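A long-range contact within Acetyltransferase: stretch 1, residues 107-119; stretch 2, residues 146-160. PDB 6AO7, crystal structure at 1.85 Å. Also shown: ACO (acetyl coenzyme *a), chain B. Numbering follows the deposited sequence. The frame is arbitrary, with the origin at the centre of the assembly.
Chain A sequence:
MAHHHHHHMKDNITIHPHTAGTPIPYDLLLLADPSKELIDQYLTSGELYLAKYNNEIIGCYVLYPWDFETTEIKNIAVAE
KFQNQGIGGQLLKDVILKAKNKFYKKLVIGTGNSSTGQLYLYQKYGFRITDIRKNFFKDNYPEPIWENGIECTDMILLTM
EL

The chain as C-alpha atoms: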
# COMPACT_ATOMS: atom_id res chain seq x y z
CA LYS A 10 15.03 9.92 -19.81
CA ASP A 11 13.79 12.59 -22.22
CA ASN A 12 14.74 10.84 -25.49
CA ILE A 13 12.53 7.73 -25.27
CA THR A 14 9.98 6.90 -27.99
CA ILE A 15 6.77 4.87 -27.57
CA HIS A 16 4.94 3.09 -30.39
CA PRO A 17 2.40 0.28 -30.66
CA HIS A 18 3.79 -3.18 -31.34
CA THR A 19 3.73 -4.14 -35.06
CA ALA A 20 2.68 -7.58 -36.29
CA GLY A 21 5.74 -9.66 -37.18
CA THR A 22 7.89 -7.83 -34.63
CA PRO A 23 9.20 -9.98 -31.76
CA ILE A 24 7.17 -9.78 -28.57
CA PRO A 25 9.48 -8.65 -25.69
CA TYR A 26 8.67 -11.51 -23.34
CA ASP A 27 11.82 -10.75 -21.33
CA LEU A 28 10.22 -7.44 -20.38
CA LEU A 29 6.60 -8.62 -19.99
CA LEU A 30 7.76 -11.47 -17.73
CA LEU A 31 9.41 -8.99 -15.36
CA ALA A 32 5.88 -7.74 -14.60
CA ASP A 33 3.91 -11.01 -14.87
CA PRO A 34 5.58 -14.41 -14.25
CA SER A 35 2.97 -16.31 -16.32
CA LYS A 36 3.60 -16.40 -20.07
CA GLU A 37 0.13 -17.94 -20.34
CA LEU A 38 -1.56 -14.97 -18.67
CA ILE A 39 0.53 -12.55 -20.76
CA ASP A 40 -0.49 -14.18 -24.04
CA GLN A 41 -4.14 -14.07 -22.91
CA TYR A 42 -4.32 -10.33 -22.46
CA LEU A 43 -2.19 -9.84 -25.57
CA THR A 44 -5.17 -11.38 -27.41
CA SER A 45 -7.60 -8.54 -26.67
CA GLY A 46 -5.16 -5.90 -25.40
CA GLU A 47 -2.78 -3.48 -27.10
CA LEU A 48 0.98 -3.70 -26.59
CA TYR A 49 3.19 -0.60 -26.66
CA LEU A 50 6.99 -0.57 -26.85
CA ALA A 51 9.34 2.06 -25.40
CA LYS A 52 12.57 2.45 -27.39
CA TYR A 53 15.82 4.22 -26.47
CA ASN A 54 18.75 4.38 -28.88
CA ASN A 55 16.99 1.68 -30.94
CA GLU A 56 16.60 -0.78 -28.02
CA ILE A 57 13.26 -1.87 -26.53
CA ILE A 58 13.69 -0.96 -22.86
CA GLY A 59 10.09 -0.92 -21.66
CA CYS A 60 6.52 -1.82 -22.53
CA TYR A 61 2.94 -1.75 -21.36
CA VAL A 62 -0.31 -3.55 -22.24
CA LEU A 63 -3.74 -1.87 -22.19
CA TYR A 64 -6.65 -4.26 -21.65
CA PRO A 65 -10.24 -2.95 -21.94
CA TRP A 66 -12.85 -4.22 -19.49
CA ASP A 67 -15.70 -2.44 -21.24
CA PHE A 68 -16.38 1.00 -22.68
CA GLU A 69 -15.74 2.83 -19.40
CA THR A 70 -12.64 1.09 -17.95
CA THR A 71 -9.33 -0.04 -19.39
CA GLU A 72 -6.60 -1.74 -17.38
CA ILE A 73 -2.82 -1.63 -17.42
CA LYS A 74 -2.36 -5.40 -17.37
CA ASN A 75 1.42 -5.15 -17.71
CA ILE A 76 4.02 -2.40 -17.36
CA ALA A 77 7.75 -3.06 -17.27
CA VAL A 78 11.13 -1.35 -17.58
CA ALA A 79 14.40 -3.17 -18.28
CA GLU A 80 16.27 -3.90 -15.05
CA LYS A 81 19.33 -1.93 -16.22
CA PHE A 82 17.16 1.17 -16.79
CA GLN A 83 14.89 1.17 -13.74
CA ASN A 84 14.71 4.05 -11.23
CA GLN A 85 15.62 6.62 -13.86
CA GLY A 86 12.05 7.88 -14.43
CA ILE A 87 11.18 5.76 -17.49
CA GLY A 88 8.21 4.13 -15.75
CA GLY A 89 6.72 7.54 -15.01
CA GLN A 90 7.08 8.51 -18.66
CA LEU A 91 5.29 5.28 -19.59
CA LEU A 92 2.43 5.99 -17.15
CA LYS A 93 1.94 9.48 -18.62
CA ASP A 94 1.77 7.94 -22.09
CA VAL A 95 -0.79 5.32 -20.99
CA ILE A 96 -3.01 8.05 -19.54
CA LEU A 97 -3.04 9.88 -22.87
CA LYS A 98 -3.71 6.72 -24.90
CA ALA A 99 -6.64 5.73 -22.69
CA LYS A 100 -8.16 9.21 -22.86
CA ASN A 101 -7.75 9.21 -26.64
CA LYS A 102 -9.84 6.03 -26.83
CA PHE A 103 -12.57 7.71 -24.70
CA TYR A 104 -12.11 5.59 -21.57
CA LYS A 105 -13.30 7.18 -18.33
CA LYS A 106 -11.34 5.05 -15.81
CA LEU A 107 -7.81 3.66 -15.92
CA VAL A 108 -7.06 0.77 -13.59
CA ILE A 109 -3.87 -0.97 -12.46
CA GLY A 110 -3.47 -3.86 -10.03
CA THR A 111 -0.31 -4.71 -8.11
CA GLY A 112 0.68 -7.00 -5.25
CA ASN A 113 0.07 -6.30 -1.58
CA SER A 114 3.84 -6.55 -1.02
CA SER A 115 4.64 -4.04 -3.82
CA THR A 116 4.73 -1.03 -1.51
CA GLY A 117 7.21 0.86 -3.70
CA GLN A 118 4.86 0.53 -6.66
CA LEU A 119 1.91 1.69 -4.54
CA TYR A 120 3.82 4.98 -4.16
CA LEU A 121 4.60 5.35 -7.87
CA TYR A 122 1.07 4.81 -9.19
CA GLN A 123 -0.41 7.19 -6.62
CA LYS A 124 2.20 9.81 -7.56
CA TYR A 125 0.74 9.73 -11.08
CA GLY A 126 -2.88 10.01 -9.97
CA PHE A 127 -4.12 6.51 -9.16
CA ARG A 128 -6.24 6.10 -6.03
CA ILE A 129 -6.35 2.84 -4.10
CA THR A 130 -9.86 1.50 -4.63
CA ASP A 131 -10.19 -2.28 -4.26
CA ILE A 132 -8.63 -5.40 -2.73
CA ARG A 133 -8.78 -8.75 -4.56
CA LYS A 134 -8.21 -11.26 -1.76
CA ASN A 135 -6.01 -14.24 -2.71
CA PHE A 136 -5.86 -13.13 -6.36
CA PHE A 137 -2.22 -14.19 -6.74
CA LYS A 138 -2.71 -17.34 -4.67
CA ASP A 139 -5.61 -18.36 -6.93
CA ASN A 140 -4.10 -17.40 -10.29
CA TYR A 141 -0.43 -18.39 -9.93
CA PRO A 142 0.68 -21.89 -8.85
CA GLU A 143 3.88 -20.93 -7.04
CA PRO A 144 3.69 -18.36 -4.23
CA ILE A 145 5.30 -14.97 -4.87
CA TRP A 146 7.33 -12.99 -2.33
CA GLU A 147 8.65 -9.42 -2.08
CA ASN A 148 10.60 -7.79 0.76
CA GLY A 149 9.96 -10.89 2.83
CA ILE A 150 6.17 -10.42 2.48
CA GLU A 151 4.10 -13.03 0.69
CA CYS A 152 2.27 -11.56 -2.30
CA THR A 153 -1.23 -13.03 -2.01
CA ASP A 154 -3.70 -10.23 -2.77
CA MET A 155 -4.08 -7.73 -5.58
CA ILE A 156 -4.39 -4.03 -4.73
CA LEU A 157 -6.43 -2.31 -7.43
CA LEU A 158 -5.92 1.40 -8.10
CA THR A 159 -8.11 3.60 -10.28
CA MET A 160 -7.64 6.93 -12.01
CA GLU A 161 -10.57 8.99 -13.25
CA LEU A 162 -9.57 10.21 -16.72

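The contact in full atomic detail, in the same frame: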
# COMPACT_ATOMS: atom_id res chain seq x y z
N LEU A 107 -9.01 4.43 -15.68
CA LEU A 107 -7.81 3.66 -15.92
C LEU A 107 -7.47 2.91 -14.64
O LEU A 107 -7.45 3.50 -13.55
CB LEU A 107 -6.66 4.57 -16.35
CG LEU A 107 -5.31 3.96 -16.76
CD1 LEU A 107 -5.47 3.02 -17.95
CD2 LEU A 107 -4.36 5.08 -17.07
N VAL A 108 -7.25 1.61 -14.75
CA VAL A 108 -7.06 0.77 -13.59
C VAL A 108 -5.70 0.07 -13.68
O VAL A 108 -5.23 -0.25 -14.77
CB VAL A 108 -8.20 -0.25 -13.46
CG1 VAL A 108 -7.88 -1.32 -12.45
CG2 VAL A 108 -9.49 0.48 -13.09
N ILE A 109 -5.07 -0.14 -12.54
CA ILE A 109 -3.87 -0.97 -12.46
C ILE A 109 -3.91 -1.75 -11.15
O ILE A 109 -4.33 -1.23 -10.11
CB ILE A 109 -2.60 -0.13 -12.59
CG1 ILE A 109 -1.38 -1.04 -12.77
CG2 ILE A 109 -2.45 0.84 -11.37
CD1 ILE A 109 -0.12 -0.30 -13.22
N GLY A 110 -3.50 -3.02 -11.21
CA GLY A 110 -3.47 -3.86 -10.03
C GLY A 110 -2.08 -4.36 -9.72
O GLY A 110 -1.40 -4.86 -10.61
N THR A 111 -1.63 -4.23 -8.47
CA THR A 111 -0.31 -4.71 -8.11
C THR A 111 -0.41 -5.53 -6.82
O THR A 111 -1.49 -5.67 -6.24
CB THR A 111 0.68 -3.55 -7.97
OG1 THR A 111 2.01 -4.08 -7.90
CG2 THR A 111 0.38 -2.73 -6.69
N GLY A 112 0.71 -6.11 -6.39
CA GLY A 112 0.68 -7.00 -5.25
C GLY A 112 0.65 -6.26 -3.93
O GLY A 112 1.12 -5.12 -3.80
N ASN A 113 0.10 -6.93 -2.90
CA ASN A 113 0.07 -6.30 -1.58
C ASN A 113 1.47 -5.98 -1.07
O ASN A 113 1.65 -5.02 -0.32
CB ASN A 113 -0.67 -7.19 -0.58
CG ASN A 113 -0.07 -8.58 -0.46
OD1 ASN A 113 -0.42 -9.47 -1.23
ND2 ASN A 113 0.80 -8.78 0.52
N SER A 114 2.47 -6.75 -1.47
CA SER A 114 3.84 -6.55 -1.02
C SER A 114 4.58 -5.48 -1.82
O SER A 114 5.70 -5.12 -1.44
CB SER A 114 4.59 -7.87 -1.12
OG SER A 114 4.34 -8.46 -2.39
N SER A 115 3.98 -4.96 -2.89
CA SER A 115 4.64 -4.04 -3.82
C SER A 115 4.49 -2.59 -3.36
O SER A 115 3.94 -1.74 -4.06
CB SER A 115 4.05 -4.19 -5.22
OG SER A 115 4.25 -5.48 -5.72
N THR A 116 4.99 -2.32 -2.14
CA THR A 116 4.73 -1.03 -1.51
C THR A 116 5.43 0.11 -2.25
O THR A 116 4.90 1.22 -2.30
CB THR A 116 5.13 -1.06 -0.03
OG1 THR A 116 6.54 -1.34 0.12
CG2 THR A 116 4.33 -2.14 0.69
N GLY A 117 6.61 -0.14 -2.83
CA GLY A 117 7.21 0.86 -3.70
C GLY A 117 6.34 1.24 -4.87
O GLY A 117 6.21 2.42 -5.21
N GLN A 118 5.74 0.24 -5.54
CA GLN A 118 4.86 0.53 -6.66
C GLN A 118 3.60 1.27 -6.22
O GLN A 118 3.06 2.09 -6.96
CB GLN A 118 4.45 -0.76 -7.37
CG GLN A 118 5.57 -1.49 -8.15
CD GLN A 118 5.03 -2.74 -8.83
OE1 GLN A 118 3.93 -2.72 -9.37
NE2 GLN A 118 5.77 -3.84 -8.75
N LEU A 119 3.07 0.95 -5.03
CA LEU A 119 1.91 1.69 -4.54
C LEU A 119 2.20 3.19 -4.45
O LEU A 119 1.32 4.01 -4.72
CB LEU A 119 1.47 1.15 -3.19
CG LEU A 119 0.88 -0.26 -3.19
CD1 LEU A 119 0.61 -0.68 -1.77
CD2 LEU A 119 -0.38 -0.28 -4.02
N TRP A 146 6.87 -13.70 -3.51
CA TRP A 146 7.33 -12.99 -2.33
C TRP A 146 8.11 -11.73 -2.71
O TRP A 146 8.87 -11.72 -3.68
CB TRP A 146 8.23 -13.87 -1.48
CG TRP A 146 7.58 -15.06 -0.85
CD1 TRP A 146 7.28 -16.25 -1.45
CD2 TRP A 146 7.20 -15.19 0.51
NE1 TRP A 146 6.73 -17.12 -0.54
CE2 TRP A 146 6.66 -16.49 0.68
CE3 TRP A 146 7.26 -14.34 1.63
CZ2 TRP A 146 6.17 -16.95 1.89
CZ3 TRP A 146 6.77 -14.80 2.83
CH2 TRP A 146 6.24 -16.09 2.96
N GLU A 147 7.98 -10.70 -1.88
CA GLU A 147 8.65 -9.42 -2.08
C GLU A 147 8.97 -8.84 -0.72
O GLU A 147 8.07 -8.74 0.12
CB GLU A 147 7.75 -8.43 -2.84
CG GLU A 147 7.85 -8.38 -4.33
CD GLU A 147 6.96 -7.28 -4.90
OE1 GLU A 147 5.83 -7.13 -4.39
OE2 GLU A 147 7.39 -6.56 -5.82
N ASN A 148 10.23 -8.45 -0.49
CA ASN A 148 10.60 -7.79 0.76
C ASN A 148 10.29 -8.66 1.96
O ASN A 148 10.01 -8.15 3.05
CB ASN A 148 9.88 -6.44 0.91
CG ASN A 148 10.38 -5.41 -0.06
OD1 ASN A 148 11.59 -5.26 -0.25
ND2 ASN A 148 9.46 -4.68 -0.68
N GLY A 149 10.29 -9.98 1.76
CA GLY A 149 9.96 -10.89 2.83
C GLY A 149 8.49 -10.97 3.16
O GLY A 149 8.14 -11.56 4.19
N ILE A 150 7.63 -10.38 2.34
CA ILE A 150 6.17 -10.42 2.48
C ILE A 150 5.64 -11.32 1.37
O ILE A 150 6.05 -11.18 0.21
CB ILE A 150 5.54 -9.02 2.35
CG1 ILE A 150 6.19 -8.04 3.31
CG2 ILE A 150 4.04 -9.09 2.59
CD1 ILE A 150 6.32 -8.57 4.68
N GLU A 151 4.72 -12.21 1.71
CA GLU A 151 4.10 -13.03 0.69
C GLU A 151 3.09 -12.20 -0.09
O GLU A 151 2.29 -11.45 0.48
CB GLU A 151 3.42 -14.25 1.32
CG GLU A 151 3.07 -15.32 0.33
CD GLU A 151 2.43 -16.53 0.98
OE1 GLU A 151 2.14 -16.48 2.21
OE2 GLU A 151 2.21 -17.54 0.27
N CYS A 152 3.13 -12.33 -1.41
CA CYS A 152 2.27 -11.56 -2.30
C CYS A 152 1.05 -12.41 -2.63
O CYS A 152 1.05 -13.20 -3.58
CB CYS A 152 3.05 -11.18 -3.55
SG CYS A 152 2.11 -10.23 -4.73
N THR A 153 -0.01 -12.24 -1.85
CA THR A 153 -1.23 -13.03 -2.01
C THR A 153 -2.38 -12.27 -2.67
O THR A 153 -3.16 -12.87 -3.41
CB THR A 153 -1.73 -13.54 -0.65
OG1 THR A 153 -1.85 -12.42 0.24
CG2 THR A 153 -0.78 -14.55 -0.04
N ASP A 154 -2.52 -10.99 -2.38
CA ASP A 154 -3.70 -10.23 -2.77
C ASP A 154 -3.33 -9.17 -3.79
O ASP A 154 -2.19 -8.70 -3.84
CB ASP A 154 -4.35 -9.56 -1.55
CG ASP A 154 -4.48 -10.49 -0.35
OD1 ASP A 154 -4.21 -10.04 0.79
OD2 ASP A 154 -4.83 -11.68 -0.53
N MET A 155 -4.29 -8.81 -4.64
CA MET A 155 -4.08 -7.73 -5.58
C MET A 155 -4.68 -6.45 -5.03
O MET A 155 -5.83 -6.45 -4.57
CB MET A 155 -4.68 -8.03 -6.95
CG MET A 155 -4.78 -6.79 -7.79
SD MET A 155 -5.29 -7.15 -9.47
CE MET A 155 -3.74 -7.81 -10.09
N ILE A 156 -3.90 -5.37 -5.04
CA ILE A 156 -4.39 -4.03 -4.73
C ILE A 156 -4.72 -3.34 -6.04
O ILE A 156 -3.85 -3.18 -6.90
CB ILE A 156 -3.35 -3.22 -3.94
CG1 ILE A 156 -2.94 -4.00 -2.70
CG2 ILE A 156 -3.91 -1.85 -3.61
CD1 ILE A 156 -1.76 -3.36 -2.01
N LEU A 157 -5.98 -2.94 -6.19
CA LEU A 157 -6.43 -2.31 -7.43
C LEU A 157 -6.49 -0.80 -7.22
O LEU A 157 -7.07 -0.33 -6.24
CB LEU A 157 -7.81 -2.85 -7.83
CG LEU A 157 -8.19 -2.99 -9.31
CD1 LEU A 157 -7.34 -4.05 -9.99
CD2 LEU A 157 -9.66 -3.30 -9.47
N LEU A 158 -5.89 -0.05 -8.14
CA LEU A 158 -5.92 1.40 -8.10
C LEU A 158 -6.59 1.93 -9.36
O LEU A 158 -6.49 1.33 -10.43
CB LEU A 158 -4.51 2.01 -8.00
CG LEU A 158 -3.60 1.53 -6.87
CD1 LEU A 158 -2.76 0.32 -7.30
CD2 LEU A 158 -2.66 2.68 -6.40
N THR A 159 -7.25 3.08 -9.24
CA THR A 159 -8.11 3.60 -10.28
C THR A 159 -7.86 5.08 -10.44
O THR A 159 -7.76 5.81 -9.46
CB THR A 159 -9.60 3.41 -9.97
OG1 THR A 159 -9.87 2.02 -9.72
CG2 THR A 159 -10.44 3.89 -11.13
N MET A 160 -7.79 5.52 -11.69
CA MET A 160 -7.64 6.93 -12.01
C MET A 160 -8.82 7.36 -12.85
O MET A 160 -9.11 6.72 -13.87
CB MET A 160 -6.34 7.19 -12.76
CG MET A 160 -6.20 8.61 -13.22
SD MET A 160 -4.80 8.77 -14.33
CE MET A 160 -5.09 10.41 -14.99
N1A ACO B . 9.29 3.06 -1.72
C2A ACO B . 8.56 3.68 -2.65
N3A ACO B . 8.96 4.29 -3.77
C4A ACO B . 10.29 4.26 -3.88
C5A ACO B . 11.19 3.68 -2.98
C6A ACO B . 10.63 3.05 -1.85
N6A ACO B . 11.36 2.45 -0.91
N7A ACO B . 12.49 3.90 -3.39
C8A ACO B . 12.36 4.58 -4.51
N9A ACO B . 11.06 4.83 -4.86
C1B ACO B . 10.57 5.60 -6.00
C2B ACO B . 11.61 6.36 -6.81
O2B ACO B . 12.06 7.53 -6.15
C3B ACO B . 10.75 6.71 -8.02
O3B ACO B . 9.85 7.80 -7.73
P3B ACO B . 10.11 9.36 -8.00
O7A ACO B . 11.23 9.76 -7.03
O8A ACO B . 10.46 9.48 -9.51
O9A ACO B . 8.83 10.09 -7.71
C4B ACO B . 9.81 5.51 -8.17
O4B ACO B . 9.96 4.74 -6.95
C5B ACO B . 10.07 4.68 -9.40
O5B ACO B . 9.96 5.62 -10.49
P1A ACO B . 10.53 5.28 -12.02
O1A ACO B . 12.00 5.42 -12.17
O2A ACO B . 9.77 6.22 -12.94
O3A ACO B . 10.07 3.76 -12.18
P2A ACO B . 10.61 2.58 -13.11
O4A ACO B . 11.29 3.25 -14.24
O5A ACO B . 11.55 1.72 -12.28
O6A ACO B . 9.35 1.70 -13.50
CBP ACO B . 8.33 -0.38 -12.80
CCP ACO B . 8.54 1.09 -12.49
CDP ACO B . 7.56 -0.50 -14.13
CEP ACO B . 7.49 -1.00 -11.67
CAP ACO B . 9.70 -1.09 -12.95
OAP ACO B . 10.48 -0.91 -11.78
C9P ACO B . 9.64 -2.56 -13.35
O9P ACO B . 9.52 -2.87 -14.53
N8P ACO B . 9.65 -3.45 -12.36
C7P ACO B . 9.50 -4.88 -12.61
C6P ACO B . 8.16 -5.21 -13.27
C5P ACO B . 6.98 -4.77 -12.44
O5P ACO B . 6.97 -4.93 -11.22
N4P ACO B . 5.97 -4.22 -13.10
C3P ACO B . 4.73 -3.79 -12.46
C2P ACO B . 3.88 -4.97 -12.00
S1P ACO B . 2.09 -4.65 -11.80
C ACO B . 1.58 -4.71 -13.50
O ACO B . 2.35 -4.86 -14.40
CH3 ACO B . 0.11 -4.50 -13.67
O HOH W 1 6.98 -4.34 0.78

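Residues 107-112 form a strand that runs antiparallel to strand 155-160. Leu 107 opens the ladder as a hydrogen-bonded pair with Met 160. Leu 107 N donates to Met 160 O at 2.9 Å, and Leu 107 O accepts from Met 160 N at 2.8 Å. Val 108 faces Thr 159 in a non-hydrogen-bonded pair. Val 108 CG1 packs 3.6 Å from CG of Leu 157, on the same face of the sheet. Ile 109 repeats the paired bonds with Leu 158: Ile 109 N to Leu 158 O is 2.9 Å, and Leu 158 N to Ile 109 O is 2.8 Å.

Gly 110 lies opposite Leu 157, their CA atoms 4.2 Å apart. A CB on Gly 110 would sit 2.4 Å from SD of Met 155, a clash. The carbonyl O of Gly 110 also lies 3.4 Å from CH3 of the acetyl coenzyme A. Thr 111 forms the last hydrogen-bonded bridge, with Thr 111 N to Ile 156 O at 2.9 Å and Ile 156 N to Thr 111 O at 2.7 Å. Gly 112 still pairs with Met 155, without hydrogen bonds. A CB on Gly 112 would fall 2.4 Å from SG of Cys 152, again a clash.

The chain then turns, and side chains take over much of the bonding. Asn 113 OD1 accepts from Asp 154 N at 2.8 Å and, weakly, from Thr 153 N at 2.9 Å. Asn 113 ND2 donates to Glu 151 O at 3.1 Å. One amide group thus ties down the backbone leading into strand 155-160.

Ser 114 OG and Ser 115 OG both donate to OE1 of Glu 147, at 2.8 and 2.6 Å respectively. A water joins Ser 114 O, 2.7 Å away, to Asn 148 ND2, 2.9 Å away. In the helix, Leu 119 CD1 meets Ile 156 CD1 at 3.6 Å, and Leu 119 CD2 lies 4.1 Å from Leu 158 CD1.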